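Local coordinates for protein HTH-type transcriptional regulator PrpR (Mycobacterium tuberculosis, PDB 6D2S) that regulates, as a DNA-binding transcription factor, the genes for short-chain fatty acid catabolism through the glyoxylate and methylcitrate cycles, at residues Arg149-Leu154 and Leu275-Gly280; Phe163-His168 and Leu252-Pro257; Trp215-Ala220 and Asn260-Leu265; Gln223-Val228 and Ala244-Ala249. All coordinates share one frame; numbering follows the deposited sequence. Where two conformers were deposited one is given.

Interaction 1: residues Arg149-Leu154 and Leu275-Gly280; sequences RYDIDL and LVYSTG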
# COMPACT_ATOMS: atom_id res chain seq x y z
N ARG A 149 -14.83 10.35 -3.73
CA ARG A 149 -14.57 10.28 -5.16
C ARG A 149 -13.09 10.02 -5.44
O ARG A 149 -12.47 10.63 -6.31
CB ARG A 149 -15.05 11.56 -5.87
CG ARG A 149 -16.55 11.82 -5.72
CD ARG A 149 -17.34 10.60 -6.17
NE ARG A 149 -18.76 10.88 -6.37
CZ ARG A 149 -19.68 9.95 -6.56
NH1 ARG A 149 -19.33 8.66 -6.55
NH2 ARG A 149 -20.95 10.28 -6.76
N TYR A 150 -12.52 9.11 -4.66
CA TYR A 150 -11.16 8.61 -4.89
C TYR A 150 -10.11 9.71 -4.80
O TYR A 150 -9.04 9.61 -5.38
CB TYR A 150 -11.07 7.87 -6.24
CG TYR A 150 -11.78 6.54 -6.19
CD1 TYR A 150 -13.16 6.46 -6.35
CD2 TYR A 150 -11.08 5.36 -5.96
CE1 TYR A 150 -13.82 5.24 -6.29
CE2 TYR A 150 -11.74 4.13 -5.91
CZ TYR A 150 -13.11 4.09 -6.07
OH TYR A 150 -13.76 2.88 -6.02
N ASP A 151 -10.40 10.77 -4.03
CA ASP A 151 -9.40 11.81 -3.79
C ASP A 151 -8.30 11.25 -2.89
O ASP A 151 -8.52 11.07 -1.68
CB ASP A 151 -10.06 13.03 -3.15
CG ASP A 151 -9.13 14.23 -3.09
OD1 ASP A 151 -9.55 15.33 -3.50
OD2 ASP A 151 -7.95 14.04 -2.68
N ILE A 152 -7.13 11.00 -3.47
CA ILE A 152 -6.05 10.32 -2.75
C ILE A 152 -5.58 11.15 -1.56
O ILE A 152 -5.30 10.61 -0.48
CB ILE A 152 -4.89 10.01 -3.71
CG1 ILE A 152 -5.37 9.08 -4.84
CG2 ILE A 152 -3.71 9.38 -2.94
CD1 ILE A 152 -4.54 9.20 -6.12
N ASP A 153 -5.49 12.46 -1.73
CA ASP A 153 -5.04 13.33 -0.65
C ASP A 153 -6.04 13.38 0.51
O ASP A 153 -5.65 13.32 1.68
CB ASP A 153 -4.77 14.73 -1.19
CG ASP A 153 -3.57 14.77 -2.11
OD1 ASP A 153 -2.46 14.44 -1.64
OD2 ASP A 153 -3.73 15.09 -3.31
N LEU A 154 -7.33 13.52 0.21
CA LEU A 154 -8.32 13.53 1.29
C LEU A 154 -8.40 12.18 1.99
O LEU A 154 -8.61 12.12 3.21
CB LEU A 154 -9.69 13.95 0.76
CG LEU A 154 -9.84 15.40 0.33
CD1 LEU A 154 -11.30 15.71 -0.01
CD2 LEU A 154 -9.32 16.35 1.41
N LEU A 275 -13.98 9.48 -10.41
CA LEU A 275 -12.82 10.17 -9.86
C LEU A 275 -13.10 11.66 -9.76
O LEU A 275 -13.54 12.28 -10.73
CB LEU A 275 -11.59 9.98 -10.74
CG LEU A 275 -11.12 8.57 -11.07
CD1 LEU A 275 -9.94 8.66 -12.03
CD2 LEU A 275 -10.73 7.85 -9.81
N VAL A 276 -12.77 12.26 -8.61
CA VAL A 276 -12.87 13.71 -8.54
C VAL A 276 -11.97 14.35 -9.59
O VAL A 276 -12.25 15.44 -10.09
CB VAL A 276 -12.55 14.21 -7.12
CG1 VAL A 276 -11.12 13.88 -6.74
CG2 VAL A 276 -12.82 15.72 -7.02
N TYR A 277 -10.90 13.64 -9.99
CA TYR A 277 -9.90 14.18 -10.91
C TYR A 277 -10.42 14.42 -12.32
O TYR A 277 -9.76 15.14 -13.09
CB TYR A 277 -8.70 13.23 -10.95
CG TYR A 277 -8.09 13.02 -9.59
CD1 TYR A 277 -7.47 14.07 -8.93
CD2 TYR A 277 -8.15 11.78 -8.96
CE1 TYR A 277 -6.91 13.89 -7.67
CE2 TYR A 277 -7.60 11.59 -7.72
CZ TYR A 277 -6.98 12.65 -7.08
OH TYR A 277 -6.43 12.45 -5.84
N SER A 278 -11.56 13.85 -12.69
CA SER A 278 -11.97 13.83 -14.10
C SER A 278 -12.69 15.10 -14.56
O SER A 278 -13.33 15.08 -15.61
CB SER A 278 -12.87 12.62 -14.38
OG SER A 278 -14.09 12.73 -13.69
N THR A 279 -12.63 16.21 -13.85
CA THR A 279 -13.11 17.48 -14.39
C THR A 279 -11.92 18.36 -14.73
O THR A 279 -11.00 18.50 -13.91
CB THR A 279 -14.03 18.19 -13.40
OG1 THR A 279 -15.06 17.28 -12.97
CG2 THR A 279 -14.67 19.39 -14.07
N GLY A 280 -11.93 18.96 -15.91
CA GLY A 280 -10.83 19.82 -16.28
C GLY A 280 -10.71 20.02 -17.77
O GLY A 280 -11.48 19.49 -18.57

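Interaction 2: residues Phe163-His168 and Leu252-Pro257; sequences FETVCH and LGYLGP. With CA (calcium ion), chain C.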
# COMPACT_ATOMS: atom_id res chain seq x y z
N PHE A 163 0.55 9.31 0.65
CA PHE A 163 -0.02 9.23 -0.69
C PHE A 163 0.16 7.84 -1.31
O PHE A 163 -0.79 7.27 -1.85
CB PHE A 163 0.63 10.31 -1.56
CG PHE A 163 -0.05 10.54 -2.88
CD1 PHE A 163 0.33 9.82 -4.00
CD2 PHE A 163 -1.06 11.49 -2.99
CE1 PHE A 163 -0.29 10.04 -5.22
CE2 PHE A 163 -1.68 11.71 -4.21
CZ PHE A 163 -1.30 10.98 -5.32
N GLU A 164 1.38 7.28 -1.26
CA GLU A 164 1.57 5.98 -1.90
C GLU A 164 0.86 4.87 -1.12
O GLU A 164 0.48 3.86 -1.72
CB GLU A 164 3.06 5.65 -2.08
CG GLU A 164 3.82 5.38 -0.79
CD GLU A 164 4.45 6.63 -0.19
OE1 GLU A 164 3.85 7.73 -0.32
OE2 GLU A 164 5.54 6.50 0.40
N THR A 165 0.67 5.05 0.19
CA THR A 165 -0.06 4.05 0.96
C THR A 165 -1.52 4.00 0.52
O THR A 165 -2.09 2.91 0.36
CB THR A 165 0.05 4.37 2.46
OG1 THR A 165 1.44 4.44 2.82
CG2 THR A 165 -0.63 3.29 3.31
N VAL A 166 -2.14 5.17 0.30
CA VAL A 166 -3.50 5.21 -0.25
C VAL A 166 -3.53 4.57 -1.64
O VAL A 166 -4.41 3.76 -1.94
CB VAL A 166 -4.02 6.65 -0.31
CG1 VAL A 166 -5.40 6.68 -0.99
CG2 VAL A 166 -4.09 7.28 1.10
N CYS A 167 -2.60 4.97 -2.52
CA CYS A 167 -2.61 4.46 -3.89
C CYS A 167 -2.49 2.95 -3.91
O CYS A 167 -3.20 2.25 -4.64
CB CYS A 167 -1.49 5.07 -4.72
SG CYS A 167 -1.71 6.77 -5.15
N HIS A 168 -1.55 2.41 -3.12
CA HIS A 168 -1.41 0.97 -3.11
C HIS A 168 -2.69 0.30 -2.65
O HIS A 168 -3.15 -0.67 -3.25
CB HIS A 168 -0.23 0.53 -2.25
CG HIS A 168 0.06 -0.93 -2.37
ND1 HIS A 168 -0.61 -1.89 -1.64
CD2 HIS A 168 0.91 -1.61 -3.18
CE1 HIS A 168 -0.18 -3.09 -1.98
NE2 HIS A 168 0.75 -2.95 -2.92
N LEU A 252 6.10 9.87 6.30
CA LEU A 252 4.83 9.27 5.94
C LEU A 252 4.96 8.51 4.62
O LEU A 252 5.83 8.81 3.80
CB LEU A 252 3.74 10.35 5.82
CG LEU A 252 2.29 9.95 6.10
CD1 LEU A 252 2.15 9.28 7.46
CD2 LEU A 252 1.41 11.20 6.03
N GLY A 253 4.10 7.51 4.44
CA GLY A 253 4.17 6.65 3.27
C GLY A 253 5.19 5.53 3.45
O GLY A 253 6.18 5.70 4.16
N TYR A 254 4.95 4.39 2.81
CA TYR A 254 5.83 3.24 3.02
C TYR A 254 7.12 3.32 2.21
O TYR A 254 8.05 2.56 2.50
CB TYR A 254 5.11 1.93 2.69
CG TYR A 254 4.67 1.78 1.24
CD1 TYR A 254 5.56 1.36 0.26
CD2 TYR A 254 3.36 2.04 0.86
CE1 TYR A 254 5.16 1.23 -1.06
CE2 TYR A 254 2.95 1.91 -0.46
CZ TYR A 254 3.85 1.50 -1.41
OH TYR A 254 3.44 1.36 -2.72
N LEU A 255 7.21 4.21 1.22
CA LEU A 255 8.43 4.28 0.43
C LEU A 255 9.54 4.96 1.23
O LEU A 255 9.32 5.99 1.87
CB LEU A 255 8.17 5.02 -0.88
CG LEU A 255 7.34 4.21 -1.89
CD1 LEU A 255 6.86 5.06 -3.06
CD2 LEU A 255 8.12 3.00 -2.40
N GLY A 256 10.73 4.36 1.20
CA GLY A 256 11.84 4.85 1.97
C GLY A 256 12.17 6.30 1.64
O GLY A 256 12.05 6.73 0.49
N PRO A 257 12.58 7.07 2.64
CA PRO A 257 12.99 8.45 2.41
C PRO A 257 14.37 8.60 1.78
O PRO A 257 14.86 9.73 1.67
CB PRO A 257 12.97 9.05 3.83
CG PRO A 257 13.35 7.90 4.69
CD PRO A 257 12.71 6.69 4.06
CA CA C . 6.54 10.26 2.21
O HOH W 1 4.36 9.80 1.21
O HOH W 2 7.02 8.58 0.69
O HOH W 3 8.64 9.62 3.60

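Interaction 3: residues Trp215-Ala220 and Asn260-Leu265; sequences WVVHDA and NFAVGL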
# COMPACT_ATOMS: atom_id res chain seq x y z
N TRP A 215 5.44 8.43 -19.04
CA TRP A 215 5.29 9.83 -18.66
C TRP A 215 4.03 10.05 -17.82
O TRP A 215 3.92 11.08 -17.15
CB TRP A 215 5.27 10.72 -19.91
CG TRP A 215 4.39 10.21 -21.00
CD1 TRP A 215 3.03 10.33 -21.09
CD2 TRP A 215 4.80 9.50 -22.18
NE1 TRP A 215 2.57 9.74 -22.25
CE2 TRP A 215 3.64 9.22 -22.93
CE3 TRP A 215 6.04 9.07 -22.68
CZ2 TRP A 215 3.68 8.54 -24.15
CZ3 TRP A 215 6.08 8.40 -23.89
CH2 TRP A 215 4.91 8.13 -24.61
N VAL A 216 3.08 9.11 -17.84
CA VAL A 216 1.88 9.28 -17.05
C VAL A 216 2.20 9.41 -15.56
O VAL A 216 1.40 9.98 -14.81
CB VAL A 216 0.90 8.12 -17.30
CG1 VAL A 216 0.48 8.10 -18.77
CG2 VAL A 216 1.54 6.79 -16.91
N VAL A 217 3.36 8.92 -15.12
CA VAL A 217 3.80 9.05 -13.74
C VAL A 217 5.09 9.86 -13.64
O VAL A 217 5.21 10.71 -12.75
CB VAL A 217 3.97 7.67 -13.07
CG1 VAL A 217 4.59 7.83 -11.70
CG2 VAL A 217 2.62 6.97 -12.98
N HIS A 218 6.04 9.63 -14.54
CA HIS A 218 7.29 10.38 -14.48
C HIS A 218 7.05 11.88 -14.62
O HIS A 218 7.81 12.68 -14.06
CB HIS A 218 8.25 9.90 -15.56
CG HIS A 218 9.67 10.33 -15.34
ND1 HIS A 218 10.17 11.51 -15.83
CD2 HIS A 218 10.68 9.74 -14.67
CE1 HIS A 218 11.44 11.63 -15.48
NE2 HIS A 218 11.77 10.57 -14.77
N ASP A 219 5.99 12.29 -15.34
CA ASP A 219 5.68 13.71 -15.46
C ASP A 219 5.53 14.38 -14.09
O ASP A 219 5.68 15.60 -13.99
CB ASP A 219 4.39 13.91 -16.26
CG ASP A 219 4.59 13.81 -17.77
OD1 ASP A 219 5.75 13.75 -18.24
OD2 ASP A 219 3.57 13.80 -18.49
N ALA A 220 5.22 13.61 -13.04
CA ALA A 220 5.07 14.20 -11.72
C ALA A 220 6.34 14.92 -11.27
O ALA A 220 6.26 15.93 -10.55
CB ALA A 220 4.68 13.13 -10.69
N ASN A 260 13.67 10.00 -4.00
CA ASN A 260 12.37 10.53 -4.39
C ASN A 260 11.69 9.61 -5.40
O ASN A 260 12.32 9.12 -6.34
CB ASN A 260 12.50 11.94 -4.97
CG ASN A 260 12.73 12.99 -3.90
OD1 ASN A 260 13.82 13.55 -3.80
ND2 ASN A 260 11.71 13.25 -3.10
N PHE A 261 10.40 9.37 -5.18
CA PHE A 261 9.60 8.53 -6.06
C PHE A 261 8.43 9.33 -6.60
O PHE A 261 7.99 10.33 -6.03
CB PHE A 261 9.07 7.29 -5.31
CG PHE A 261 10.16 6.40 -4.76
CD1 PHE A 261 10.69 5.37 -5.52
CD2 PHE A 261 10.65 6.60 -3.48
CE1 PHE A 261 11.69 4.55 -5.02
CE2 PHE A 261 11.64 5.78 -2.96
CZ PHE A 261 12.16 4.76 -3.74
N ALA A 262 7.91 8.86 -7.73
CA ALA A 262 6.61 9.26 -8.23
C ALA A 262 5.73 8.03 -8.25
O ALA A 262 6.18 6.93 -8.59
CB ALA A 262 6.70 9.87 -9.63
N VAL A 263 4.46 8.21 -7.90
CA VAL A 263 3.50 7.12 -7.83
C VAL A 263 2.23 7.56 -8.55
O VAL A 263 1.84 8.73 -8.47
CB VAL A 263 3.22 6.72 -6.37
CG1 VAL A 263 1.95 5.89 -6.28
CG2 VAL A 263 4.41 5.96 -5.81
N GLY A 264 1.61 6.63 -9.26
CA GLY A 264 0.42 6.96 -10.02
C GLY A 264 -0.55 5.81 -10.09
O GLY A 264 -0.19 4.65 -9.86
N LEU A 265 -1.79 6.16 -10.39
CA LEU A 265 -2.86 5.22 -10.65
C LEU A 265 -3.47 5.53 -12.01
O LEU A 265 -3.69 6.70 -12.35
CB LEU A 265 -3.97 5.31 -9.59
CG LEU A 265 -3.59 4.88 -8.18
CD1 LEU A 265 -4.75 5.20 -7.25
CD2 LEU A 265 -3.27 3.39 -8.18

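Interaction 4: residues Gln223-Val228 and Ala244-Ala249; sequences QPERIV and AKTTAA. With CA (calcium ion), chain C.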
# COMPACT_ATOMS: atom_id res chain seq x y z
N GLN A 223 6.50 18.77 -11.63
CA GLN A 223 5.68 19.61 -10.76
C GLN A 223 5.63 18.94 -9.39
O GLN A 223 4.59 18.43 -8.97
CB GLN A 223 4.27 19.79 -11.32
CG GLN A 223 4.21 20.52 -12.65
CD GLN A 223 2.80 20.60 -13.22
OE1 GLN A 223 2.27 19.61 -13.73
NE2 GLN A 223 2.18 21.77 -13.13
N PRO A 224 6.75 18.93 -8.67
CA PRO A 224 6.83 18.14 -7.43
C PRO A 224 5.70 18.48 -6.46
O PRO A 224 5.30 19.63 -6.32
CB PRO A 224 8.20 18.52 -6.85
CG PRO A 224 8.99 18.96 -8.04
CD PRO A 224 8.02 19.62 -8.96
N GLU A 225 5.19 17.44 -5.80
CA GLU A 225 4.13 17.53 -4.80
C GLU A 225 2.84 18.13 -5.35
O GLU A 225 1.96 18.54 -4.57
CB GLU A 225 4.62 18.29 -3.57
CG GLU A 225 5.81 17.62 -2.91
CD GLU A 225 6.02 18.05 -1.47
OE1 GLU A 225 5.43 19.06 -1.05
OE2 GLU A 225 6.78 17.36 -0.76
N ARG A 226 2.68 18.17 -6.67
CA ARG A 226 1.44 18.58 -7.30
C ARG A 226 0.89 17.41 -8.10
O ARG A 226 1.65 16.68 -8.74
CB ARG A 226 1.65 19.79 -8.22
CG ARG A 226 0.40 20.24 -8.97
CD ARG A 226 -0.71 20.65 -8.01
NE ARG A 226 -1.88 21.17 -8.71
CZ ARG A 226 -2.89 20.42 -9.15
NH1 ARG A 226 -2.87 19.11 -8.97
NH2 ARG A 226 -3.91 20.99 -9.77
N ILE A 227 -0.42 17.22 -8.03
CA ILE A 227 -1.05 16.14 -8.78
C ILE A 227 -1.02 16.47 -10.27
O ILE A 227 -1.32 17.59 -10.69
CB ILE A 227 -2.47 15.90 -8.28
CG1 ILE A 227 -2.42 14.98 -7.06
CG2 ILE A 227 -3.35 15.32 -9.39
CD1 ILE A 227 -3.77 14.58 -6.53
N VAL A 228 -0.60 15.49 -11.07
CA VAL A 228 -0.56 15.61 -12.52
C VAL A 228 -1.54 14.59 -13.08
O VAL A 228 -1.53 13.43 -12.67
CB VAL A 228 0.86 15.37 -13.07
CG1 VAL A 228 0.86 15.39 -14.59
CG2 VAL A 228 1.80 16.44 -12.54
N ALA A 244 -1.03 11.16 -10.81
CA ALA A 244 0.29 10.87 -10.28
C ALA A 244 0.78 12.01 -9.41
O ALA A 244 0.38 13.17 -9.57
CB ALA A 244 1.31 10.62 -11.41
N LYS A 245 1.66 11.68 -8.47
CA LYS A 245 2.32 12.71 -7.68
C LYS A 245 3.64 12.16 -7.17
O LYS A 245 3.78 10.95 -6.98
CB LYS A 245 1.43 13.14 -6.50
CG LYS A 245 1.88 14.41 -5.81
CD LYS A 245 0.85 14.90 -4.82
CE LYS A 245 1.06 14.26 -3.46
NZ LYS A 245 0.22 14.91 -2.41
N THR A 246 4.60 13.06 -6.95
CA THR A 246 5.80 12.66 -6.23
C THR A 246 5.45 12.43 -4.77
O THR A 246 4.48 12.98 -4.24
CB THR A 246 6.90 13.72 -6.33
OG1 THR A 246 6.44 14.97 -5.81
CG2 THR A 246 7.35 13.90 -7.77
N THR A 247 6.25 11.60 -4.12
CA THR A 247 6.13 11.34 -2.69
C THR A 247 7.19 12.15 -1.97
O THR A 247 8.36 12.14 -2.37
CB THR A 247 6.29 9.85 -2.39
OG1 THR A 247 7.67 9.48 -2.58
CG2 THR A 247 5.44 9.04 -3.33
N ALA A 248 6.79 12.85 -0.92
CA ALA A 248 7.76 13.58 -0.11
C ALA A 248 8.62 12.60 0.67
O ALA A 248 8.12 11.63 1.23
CB ALA A 248 7.04 14.54 0.84
N ALA A 249 9.93 12.85 0.67
CA ALA A 249 10.89 12.04 1.43
C ALA A 249 10.84 12.51 2.88
O ALA A 249 11.53 13.44 3.28
CB ALA A 249 12.29 12.16 0.84
CA CA C . 6.54 10.26 2.21
O HOH W 4 3.97 15.76 -8.39
O HOH W 1 4.36 9.80 1.21
O HOH W 2 7.02 8.58 0.69
O HOH W 3 8.64 9.62 3.60

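Interaction 1: residues Arg149-Leu154 and Leu275-Gly280
The ring of Tyr-277 meets the start of helix 152-159 edge-on: Ile-152 N lies near the ring plane and donates to Tyr-277 OH over 2.9 Å, at 156°. One face of this ring has Val-276 CG1 over its centre, 4.1 Å above the plane, while Tyr-150 O approaches obliquely, 3.4 Å from Tyr-277 CE2. Tyr-277 CG is set beside its own backbone N (chi1 -58°). The phenol crosses the side chain of Ile-152 at about a right angle, and Ile-152 CD1 rests 4.2 Å from Tyr-277 CE2. A tyrosine suits this place because the ring packs beside Ile-152 and Val-276 while the hydroxyl receives the N-H of a first-turn residue, which has no carbonyl of its own helix to bind. Leu-275 CD2 approaches the Tyr-150 ring obliquely, nearest to Tyr-150 CB at 3.6 Å; Tyr-150 OH is hydrogen-bonded to Glu-146 OE2 and Ile-181 N. Farther back, Val-276 N donates to a lone pair of Arg-149 O in the carbonyl plane (2.8 Å), and Val-276 CG1 packs 3.8 Å from Asp-151 CB. Asp-151 OD2 takes Leu-154 N from above the carboxylate plane at 3.0 Å. Thus one helix ends in a Schellman motif, with Arg-149 at positive phi, and the next begins at the Asp-151 N-cap, the loop after strand 261-268 packing against the junction.

Interaction 2: residues Phe163-His168 and Leu252-Pro257
Leu-252 reaches Glu-164 through a calcium ion: Leu-252 O binds the metal at 2.3 Å, and two of the metal's waters donate to the carboxylate, water 1 to Glu-164 OE1 and water 2 to Glu-164 OE2, each over 2.6 Å. Glu-164 is thus a second-shell residue that orients first-shell waters, and its negative charge probably adds to the electrostatic hold on the ion. At Gly-253 the chain runs directly past this group, with Gly-253 CA only 3.2 Å from Glu-164 OE2. The lack of a side chain lets the carboxylate come this close, and the positive phi of 83° also suits glycine. Thr-165 OG1 lies 3.5 Å from the same CA. The segment belongs to a calcium-binding loop joining the neighbouring antiparallel strands 239-247 and 261-268, where Ala-248 and Asp-250 supply the remaining protein ligands; the loop lies against helix 163-170, which packs on the sheet. Tyr-254 follows, its ring laid over the aliphatic part of the glutamate: Glu-164 CG makes a CH-pi contact, 3.8 Å from the ring centroid and offset toward the rim. The two side chains run antiparallel past one another; Tyr-254 OH lies 3.8 Å from His-168 CB. Leu-255 N then donates to the anti lone pair of Glu-164 OE2 (3.0 Å, 156°). Glu-164 CG sits between the backbone N and the carbonyl carbon (chi1 69°), and Leu-255 CD1 packs against it; the leucine side chain also touches Val-263 and Phe-261 of the sheet.

Interaction 3: residues Trp215-Ala220 and Asn260-Leu265
Apolar packing between Val-217 and Ala-262 carries this contact, Val-217 CG1 lying 3.6 Å from Ala-262 CB. A second, looser pair joins two methyls, Ala-220 CB and Ala-262 CB, 4.0 Å apart. Val-217 was modelled in two conformers, so the places of its methyls are less certain than those of the alanines. In the conformer described, CG1 is anti to the backbone N (chi1 173°) and takes the Ala-262 end of the strand, while CG2 goes to the Gly-264 end. Contacts of side chain with backbone form the second group. Val-217 CG2 sits 3.7 Å from Gly-264 CA, a closeness that a residue without a side chain permits, and Ala-262 CB lies 3.6 Å from Val-217 O. That carbonyl is engaged within its own segment, accepting from Ala-220 N at 2.9 Å. Polar bonding between the segments is absent: the strand's peptide groups are used inside the sheet, Ala-262 and Gly-264 pairing with Thr-188 and Val-186, Phe-261 and Val-263 with Thr-247 and Lys-245. Small residues on this face of the strand therefore let the short helix 215-218 and the 3-10 turn after it settle close to the sheet. Strand 261-268 is the middle one of the five-stranded antiparallel sheet; Val-217 also touches Thr-188 on strand 183-189 and Ala-220 touches Thr-246 on strand 239-247, while Val-263 and Leu-265 point away from this contact to meet Cys-167 of helix 163-170.

Interaction 4: residues Gln223-Val228 and Ala244-Ala249
Val-228 and Ala-244 form an antiparallel hydrogen-bonded pair, Val-228 N giving to Ala-244 O at 2.9 Å and Ala-244 N to Val-228 O at 3.0 Å. It belongs to the hairpin of strands 228-233 and 239-247, and a type II beta turn from Gln-223 to Arg-226 leads the chain into it. Pro-224 suits the second position of that turn, its ring fixing phi, while Glu-225 takes the third position at a positive phi of 60°. The turn leans back on the strand through Thr-246, whose OG1, set between the backbone N and the carbonyl carbon (chi1 58°), accepts from Glu-225 N over 2.8 Å. A threonine serves well here, as its hydroxyl receives an N-H that the strand backbone does not. Water 4 bridges turn and strand; it accepts from Thr-246 N at 3.1 Å and lies within bonding distance of the carbonyls of Gln-223 and Arg-226. The aliphatic part of Lys-245 packs against the turn, with Lys-245 CG 3.7 Å from Arg-226 O and Lys-245 CD 4.0 Å from Ile-227 CG1, the side chains of Lys-245 and Ile-227 crossing obliquely. The lysine chain bends at chi3 (88°), and NZ ends in a salt bridge with Asp-153. Glu-225, extended beyond CG, reaches toward Ala-248 in the loop that follows the strand, its OE2 coming 3.3 Å from Ala-248 CB. On that same alanine, Ala-248 O is bound to the calcium ion at 2.3 Å.

How the interactions relate
From the N terminus, 149-154 opens the longest loop, which interaction 1 closes only at 275-280, so the other three contacts all lie within its span. Interaction 2 starts next, at 163-168, just one helix on, and returns at 252-257. Interaction 3 crosses it, since 215-220 falls inside that loop and 260-265 beyond it. Interaction 4, the shortest, sits within both. Interactions 3 and 4 involve neighbouring strands of one sheet, 261-268 and 239-247, while interactions 2 and 4 share the calcium ion and its three waters. The Asp-153 to Lys-245 salt bridge joins interactions 1 and 4, and Ile-152 against Phe-163 joins 1 and 2, tying the helices of the IrrE-like region to the C-terminal sheet.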